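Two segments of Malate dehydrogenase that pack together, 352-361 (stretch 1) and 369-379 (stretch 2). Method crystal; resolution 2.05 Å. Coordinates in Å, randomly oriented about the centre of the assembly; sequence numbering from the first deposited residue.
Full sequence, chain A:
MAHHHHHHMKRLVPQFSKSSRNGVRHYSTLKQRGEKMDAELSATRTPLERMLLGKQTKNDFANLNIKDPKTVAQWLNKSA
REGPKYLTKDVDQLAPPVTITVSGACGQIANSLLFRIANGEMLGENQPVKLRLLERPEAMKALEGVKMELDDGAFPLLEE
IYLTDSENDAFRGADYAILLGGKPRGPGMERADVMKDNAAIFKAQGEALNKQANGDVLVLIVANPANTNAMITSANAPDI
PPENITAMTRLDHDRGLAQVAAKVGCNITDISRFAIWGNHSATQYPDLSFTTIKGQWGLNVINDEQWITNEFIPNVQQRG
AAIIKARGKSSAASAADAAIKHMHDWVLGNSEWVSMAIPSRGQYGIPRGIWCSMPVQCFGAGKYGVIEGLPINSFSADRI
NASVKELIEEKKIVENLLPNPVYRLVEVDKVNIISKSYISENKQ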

# COMPACT_ATOMS: atom_id res chain seq x y z
N GLU A 352 -8.37 -21.06 -5.84
CA GLU A 352 -9.78 -20.69 -5.82
C GLU A 352 -10.17 -20.09 -7.16
O GLU A 352 -9.34 -19.57 -7.90
CB GLU A 352 -10.06 -19.69 -4.70
CG GLU A 352 -9.80 -20.26 -3.32
CD GLU A 352 -10.91 -21.19 -2.86
OE1 GLU A 352 -12.04 -21.09 -3.40
OE2 GLU A 352 -10.64 -22.04 -1.99
N TRP A 353 -11.47 -20.16 -7.47
CA TRP A 353 -11.98 -19.41 -8.60
C TRP A 353 -11.66 -17.93 -8.41
O TRP A 353 -11.90 -17.37 -7.34
CB TRP A 353 -13.50 -19.54 -8.73
CG TRP A 353 -14.04 -20.88 -9.01
CD1 TRP A 353 -13.38 -22.07 -8.97
CD2 TRP A 353 -15.41 -21.19 -9.31
NE1 TRP A 353 -14.26 -23.10 -9.25
CE2 TRP A 353 -15.51 -22.58 -9.46
CE3 TRP A 353 -16.56 -20.41 -9.47
CZ2 TRP A 353 -16.71 -23.21 -9.77
CZ3 TRP A 353 -17.76 -21.04 -9.78
CH2 TRP A 353 -17.82 -22.43 -9.92
N VAL A 354 -11.16 -17.30 -9.46
CA VAL A 354 -11.09 -15.85 -9.49
C VAL A 354 -11.76 -15.39 -10.77
O VAL A 354 -12.02 -16.18 -11.69
CB VAL A 354 -9.64 -15.32 -9.37
CG1 VAL A 354 -9.03 -15.77 -8.06
CG2 VAL A 354 -8.78 -15.79 -10.55
N SER A 355 -12.13 -14.11 -10.79
CA SER A 355 -12.71 -13.49 -11.97
C SER A 355 -11.65 -12.69 -12.70
O SER A 355 -10.88 -11.96 -12.08
CB SER A 355 -13.89 -12.59 -11.60
OG SER A 355 -14.94 -13.31 -10.98
N MET A 356 -11.62 -12.85 -14.02
CA MET A 356 -10.82 -12.08 -14.96
C MET A 356 -11.67 -11.86 -16.20
O MET A 356 -12.41 -12.76 -16.60
CB MET A 356 -9.53 -12.83 -15.36
CG MET A 356 -8.56 -13.12 -14.18
SD MET A 356 -7.21 -14.24 -14.65
CE MET A 356 -6.11 -13.12 -15.53
N ALA A 357 -11.57 -10.66 -16.80
CA ALA A 357 -12.17 -10.37 -18.10
C ALA A 357 -11.20 -10.80 -19.19
O ALA A 357 -10.13 -10.19 -19.35
CB ALA A 357 -12.51 -8.89 -18.23
N ILE A 358 -11.57 -11.81 -19.97
CA ILE A 358 -10.63 -12.49 -20.86
C ILE A 358 -11.22 -12.52 -22.27
O ILE A 358 -12.43 -12.34 -22.45
CB ILE A 358 -10.30 -13.91 -20.34
CG1 ILE A 358 -11.52 -14.82 -20.55
CG2 ILE A 358 -9.97 -13.88 -18.84
CD1 ILE A 358 -11.32 -16.24 -20.06
N PRO A 359 -10.38 -12.73 -23.30
CA PRO A 359 -10.94 -12.88 -24.65
C PRO A 359 -11.86 -14.09 -24.71
O PRO A 359 -11.50 -15.20 -24.31
CB PRO A 359 -9.70 -13.07 -25.54
CG PRO A 359 -8.62 -13.52 -24.61
CD PRO A 359 -8.91 -12.79 -23.31
N SER A 360 -13.06 -13.87 -25.23
CA SER A 360 -13.99 -14.97 -25.39
C SER A 360 -13.57 -15.87 -26.55
O SER A 360 -13.42 -15.41 -27.70
CB SER A 360 -15.40 -14.43 -25.63
OG SER A 360 -16.27 -15.49 -25.97
N ARG A 361 -13.34 -17.15 -26.25
CA ARG A 361 -13.28 -18.20 -27.25
C ARG A 361 -14.59 -18.99 -27.32
O ARG A 361 -14.59 -20.18 -27.67
CB ARG A 361 -12.10 -19.13 -26.97
CG ARG A 361 -10.73 -18.43 -26.83
CD ARG A 361 -10.25 -17.85 -28.17
NE ARG A 361 -8.89 -17.30 -28.09
CZ ARG A 361 -8.20 -16.84 -29.14
NH1 ARG A 361 -8.65 -17.01 -30.37
NH2 ARG A 361 -6.98 -16.35 -28.96
N GLY A 369 -14.77 -12.44 -29.78
CA GLY A 369 -14.33 -11.11 -30.11
C GLY A 369 -14.58 -10.06 -29.05
O GLY A 369 -14.18 -8.90 -29.23
N ILE A 370 -15.24 -10.40 -27.94
CA ILE A 370 -15.37 -9.48 -26.82
C ILE A 370 -14.55 -10.04 -25.68
O ILE A 370 -14.29 -11.25 -25.60
CB ILE A 370 -16.83 -9.27 -26.34
CG1 ILE A 370 -17.48 -10.61 -26.03
CG2 ILE A 370 -17.63 -8.47 -27.35
CD1 ILE A 370 -18.76 -10.46 -25.24
N TRP A 371 -14.15 -9.14 -24.78
CA TRP A 371 -13.55 -9.53 -23.52
C TRP A 371 -14.65 -9.62 -22.48
O TRP A 371 -15.46 -8.69 -22.34
CB TRP A 371 -12.46 -8.54 -23.08
CG TRP A 371 -11.05 -8.95 -23.44
CD1 TRP A 371 -10.02 -9.15 -22.57
CD2 TRP A 371 -10.53 -9.21 -24.75
NE1 TRP A 371 -8.89 -9.52 -23.25
CE2 TRP A 371 -9.17 -9.55 -24.59
CE3 TRP A 371 -11.07 -9.17 -26.03
CZ2 TRP A 371 -8.33 -9.87 -25.68
CZ3 TRP A 371 -10.25 -9.49 -27.12
CH2 TRP A 371 -8.89 -9.84 -26.93
N CYS A 372 -14.70 -10.73 -21.77
CA CYS A 372 -15.83 -11.02 -20.91
C CYS A 372 -15.31 -11.70 -19.67
O CYS A 372 -14.56 -12.68 -19.78
CB CYS A 372 -16.84 -11.90 -21.63
SG CYS A 372 -18.27 -12.33 -20.65
N SER A 373 -15.74 -11.22 -18.51
CA SER A 373 -15.35 -11.81 -17.23
C SER A 373 -16.00 -13.17 -17.06
O SER A 373 -17.17 -13.37 -17.42
CB SER A 373 -15.74 -10.87 -16.09
OG SER A 373 -15.23 -11.28 -14.82
N MET A 374 -15.22 -14.13 -16.58
CA MET A 374 -15.69 -15.49 -16.39
C MET A 374 -15.01 -16.06 -15.16
O MET A 374 -13.91 -15.64 -14.80
CB MET A 374 -15.37 -16.38 -17.61
CG MET A 374 -15.84 -15.87 -18.94
SD MET A 374 -15.44 -16.99 -20.31
CE MET A 374 -15.49 -15.79 -21.64
N PRO A 375 -15.60 -17.07 -14.53
CA PRO A 375 -14.87 -17.83 -13.49
C PRO A 375 -13.68 -18.54 -14.12
O PRO A 375 -13.84 -19.32 -15.07
CB PRO A 375 -15.90 -18.83 -12.98
CG PRO A 375 -16.94 -18.95 -14.11
CD PRO A 375 -16.99 -17.55 -14.68
N VAL A 376 -12.49 -18.27 -13.60
CA VAL A 376 -11.28 -18.93 -14.08
C VAL A 376 -10.47 -19.45 -12.90
O VAL A 376 -10.59 -18.98 -11.76
CB VAL A 376 -10.39 -18.01 -14.94
CG1 VAL A 376 -11.20 -17.39 -16.07
CG2 VAL A 376 -9.67 -16.97 -14.06
N GLN A 377 -9.64 -20.44 -13.20
CA GLN A 377 -8.58 -20.89 -12.32
C GLN A 377 -7.25 -20.42 -12.89
O GLN A 377 -6.95 -20.71 -14.06
CB GLN A 377 -8.56 -22.41 -12.18
CG GLN A 377 -7.46 -22.87 -11.24
CD GLN A 377 -7.69 -24.27 -10.74
OE1 GLN A 377 -8.82 -24.75 -10.71
NE2 GLN A 377 -6.61 -24.93 -10.32
N CYS A 378 -6.48 -19.70 -12.09
CA CYS A 378 -5.13 -19.29 -12.48
C CYS A 378 -4.15 -20.35 -12.03
O CYS A 378 -3.99 -20.59 -10.83
CB CYS A 378 -4.77 -17.92 -11.90
SG CYS A 378 -5.61 -16.54 -12.73
N PHE A 379 -3.52 -21.03 -12.97
CA PHE A 379 -2.55 -22.05 -12.61
C PHE A 379 -1.16 -21.49 -12.36
O PHE A 379 -0.29 -22.22 -11.89
CB PHE A 379 -2.47 -23.09 -13.72
CG PHE A 379 -3.81 -23.47 -14.27
CD1 PHE A 379 -4.75 -24.10 -13.47
CD2 PHE A 379 -4.11 -23.23 -15.61
CE1 PHE A 379 -5.98 -24.45 -13.99
CE2 PHE A 379 -5.33 -23.59 -16.13
CZ PHE A 379 -6.27 -24.20 -15.33
O HOH W 1 -7.21 -19.32 -9.69

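The two strands run antiparallel, and their side chains alternate between two faces of the sheet. The backbone ladder is paired at V354, where its N donates to V376 O and its O accepts from V376 N, both at 2.9 Å. I358 and C372 likewise exchange two hydrogen bonds, I358 N to C372 O at 3.1 Å and C372 N to I358 O at 2.9 Å, whereas M356 O simply accepts from M374 N at 3.1 Å. Beyond the ladder, S360 N reaches I370 O at 2.9 Å. P359 and P375, lacking an amide hydrogen, occupy non-hydrogen-bonded positions, so neither costs the ladder a bond.

On the face carrying V354, M356 and I358, the contacts are apolar, and these side chains are buried, which suits residues with no polar group to satisfy; the pairing as a whole covers 897 Å², both sides summed. V354 and V376, both m rotamers, meet CG2 to CG2 at 3.8 Å. M356, with chi1 m and chi2 t, extends its flexible thioether so that SD lies 3.7 Å from V376 CG2 and 3.4 Å from C378 SG. I358 adopts p, then t; this brings CD1 within 4.2 Å of both M374 SD and V376 CG1.

On the other face, the W371 ring, with chi1 at -97°, between the usual wells, lies against P359. P359 CB sits 3.6 Å from the centroid of the W371 six-membered ring, over the face, a CH-pi contact suited to a rigid pyrrolidine. A357 CA and S373 CA lie only 3.6 Å apart at a non-hydrogen-bonded pair, and their small side chains meet CB to CB at 4.4 Å.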